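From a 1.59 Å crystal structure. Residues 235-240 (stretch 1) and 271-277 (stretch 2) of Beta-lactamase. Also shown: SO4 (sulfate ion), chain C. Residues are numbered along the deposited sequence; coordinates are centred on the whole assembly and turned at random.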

# COMPACT_ATOMS: atom_id res chain seq x y z
N ILE A 235 9.12 3.60 22.98
CA ILE A 235 9.35 3.73 24.43
C ILE A 235 8.38 2.80 25.12
O ILE A 235 7.17 2.84 24.82
CB ILE A 235 9.14 5.16 24.93
CG1 ILE A 235 9.92 6.18 24.11
CG2 ILE A 235 9.51 5.26 26.43
CD1 ILE A 235 9.06 6.86 23.07
N ILE A 236 8.88 1.99 26.05
CA ILE A 236 8.06 0.99 26.70
C ILE A 236 7.97 1.29 28.20
O ILE A 236 8.98 1.65 28.83
CB ILE A 236 8.65 -0.39 26.45
CG1 ILE A 236 8.65 -0.63 24.93
CG2 ILE A 236 7.88 -1.48 27.15
CD1 ILE A 236 9.23 -1.95 24.47
N THR A 237 6.78 1.09 28.74
CA THR A 237 6.52 1.29 30.16
C THR A 237 6.65 -0.03 30.88
O THR A 237 6.00 -1.02 30.55
CB THR A 237 5.13 1.88 30.40
OG1 THR A 237 4.97 3.05 29.61
CG2 THR A 237 4.92 2.21 31.90
N LEU A 238 7.48 -0.01 31.92
CA LEU A 238 7.68 -1.18 32.76
C LEU A 238 6.55 -1.29 33.80
O LEU A 238 5.81 -0.34 34.02
CB LEU A 238 9.05 -1.08 33.44
CG LEU A 238 10.25 -1.25 32.47
CD1 LEU A 238 11.45 -0.55 33.05
CD2 LEU A 238 10.51 -2.72 32.22
N PRO A 239 6.49 -2.43 34.49
CA PRO A 239 5.41 -2.62 35.45
C PRO A 239 5.47 -1.67 36.62
O PRO A 239 4.45 -1.52 37.31
CB PRO A 239 5.61 -4.07 35.91
CG PRO A 239 6.36 -4.72 34.78
CD PRO A 239 7.30 -3.65 34.34
N ASN A 240 6.62 -1.03 36.85
CA ASN A 240 6.77 -0.02 37.89
C ASN A 240 6.79 1.41 37.41
O ASN A 240 7.21 2.32 38.14
CB ASN A 240 8.03 -0.30 38.71
CG ASN A 240 9.30 0.03 37.96
OD1 ASN A 240 9.27 0.25 36.75
ND2 ASN A 240 10.39 0.18 38.69
N VAL A 271 15.16 -7.94 26.73
CA VAL A 271 15.46 -6.70 27.42
C VAL A 271 14.44 -6.46 28.54
O VAL A 271 14.80 -6.08 29.65
CB VAL A 271 15.48 -5.51 26.43
CG1 VAL A 271 15.62 -4.19 27.15
CG2 VAL A 271 16.61 -5.68 25.43
N TRP A 272 13.17 -6.67 28.22
CA TRP A 272 12.09 -6.56 29.19
C TRP A 272 12.35 -7.47 30.39
O TRP A 272 12.31 -7.01 31.53
CB TRP A 272 10.76 -6.91 28.51
CG TRP A 272 9.60 -7.05 29.43
CD1 TRP A 272 9.21 -8.19 30.11
CD2 TRP A 272 8.66 -6.04 29.79
NE1 TRP A 272 8.09 -7.94 30.84
CE2 TRP A 272 7.79 -6.60 30.75
CE3 TRP A 272 8.53 -4.68 29.49
CZ2 TRP A 272 6.67 -5.92 31.22
CZ3 TRP A 272 7.44 -3.99 30.02
CH2 TRP A 272 6.56 -4.60 30.91
N ASP A 273 12.65 -8.74 30.12
CA ASP A 273 12.87 -9.71 31.20
C ASP A 273 14.01 -9.26 32.11
O ASP A 273 13.90 -9.35 33.31
CB ASP A 273 13.15 -11.12 30.65
CG ASP A 273 11.91 -11.81 30.14
OD1 ASP A 273 10.77 -11.38 30.45
OD2 ASP A 273 12.07 -12.85 29.46
N TYR A 274 15.09 -8.72 31.54
CA TYR A 274 16.21 -8.19 32.31
C TYR A 274 15.82 -7.00 33.18
O TYR A 274 16.12 -6.93 34.39
CB TYR A 274 17.36 -7.80 31.38
CG TYR A 274 18.54 -7.21 32.12
CD1 TYR A 274 19.45 -8.02 32.77
CD2 TYR A 274 18.65 -5.83 32.29
CE1 TYR A 274 20.49 -7.48 33.52
CE2 TYR A 274 19.69 -5.28 33.02
CZ TYR A 274 20.59 -6.12 33.64
OH TYR A 274 21.63 -5.57 34.36
N LEU A 275 15.12 -6.04 32.58
CA LEU A 275 14.78 -4.84 33.31
C LEU A 275 13.70 -5.07 34.39
O LEU A 275 13.66 -4.33 35.34
CB LEU A 275 14.35 -3.70 32.35
CG LEU A 275 15.43 -3.25 31.38
CD1 LEU A 275 14.83 -2.29 30.36
CD2 LEU A 275 16.58 -2.57 32.10
N VAL A 276 12.78 -6.01 34.20
CA VAL A 276 11.77 -6.24 35.25
C VAL A 276 12.39 -6.96 36.45
O VAL A 276 12.08 -6.63 37.59
CB VAL A 276 10.51 -6.98 34.75
CG1 VAL A 276 9.81 -6.18 33.66
CG2 VAL A 276 10.82 -8.39 34.31
N LYS A 277 13.28 -7.90 36.16
CA LYS A 277 14.12 -8.56 37.17
C LYS A 277 15.12 -7.58 37.78
O LYS A 277 15.18 -7.43 39.00
CB LYS A 277 14.87 -9.74 36.51
CG LYS A 277 15.80 -10.53 37.42
CD LYS A 277 16.66 -11.48 36.61
CE LYS A 277 17.66 -12.24 37.48
NZ LYS A 277 17.02 -13.33 38.26
S SO4 C . 2.58 5.58 30.67
O1 SO4 C . 2.18 6.92 31.14
O2 SO4 C . 2.28 5.69 29.25
O3 SO4 C . 4.01 5.52 31.01
O4 SO4 C . 1.76 4.63 31.44

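The closest approach between these two stretches pairs a polar atom with a carbon: the backbone O of Thr-237 lies 3.3 Å from CZ3 of Trp-272, at the edge of the indole and near its plane. Aromatic C–H groups carry a slight positive charge, so a ring edge is a tolerable neighbour for a carbonyl oxygen. No hydrogen bond crosses the interface; the rest of the contact is apolar.

Residues 235-237 end a strand, and the chain then runs as loop past a helix, whose backbone is held by bonds such as Val-276 N to Trp-272 O (2.9 Å). Trp-272 suits a buried place because its ring is large and mostly apolar, and its breadth lets it touch several residues at once. CG2 of Ile-236 meets the ring edge, 3.8 Å from Trp-272 CZ3, while CD of Pro-239 lies 3.6 Å from Trp-272 CH2.

Leu-238 reaches the helix through its branched end. Leu-238 CD2 sits 3.9 Å from Trp-272 CE3, 4.0 Å from Leu-275 CB and 3.8 Å from Val-276 CG1, touching all three. Pro-239, a compact ring, also packs its CD 3.6 Å from Val-276 CG1.

Thr-237 points its CB away from the helix, leaving OG1 to donate a hydrogen bond to sulfate O3 at 3.0 Å.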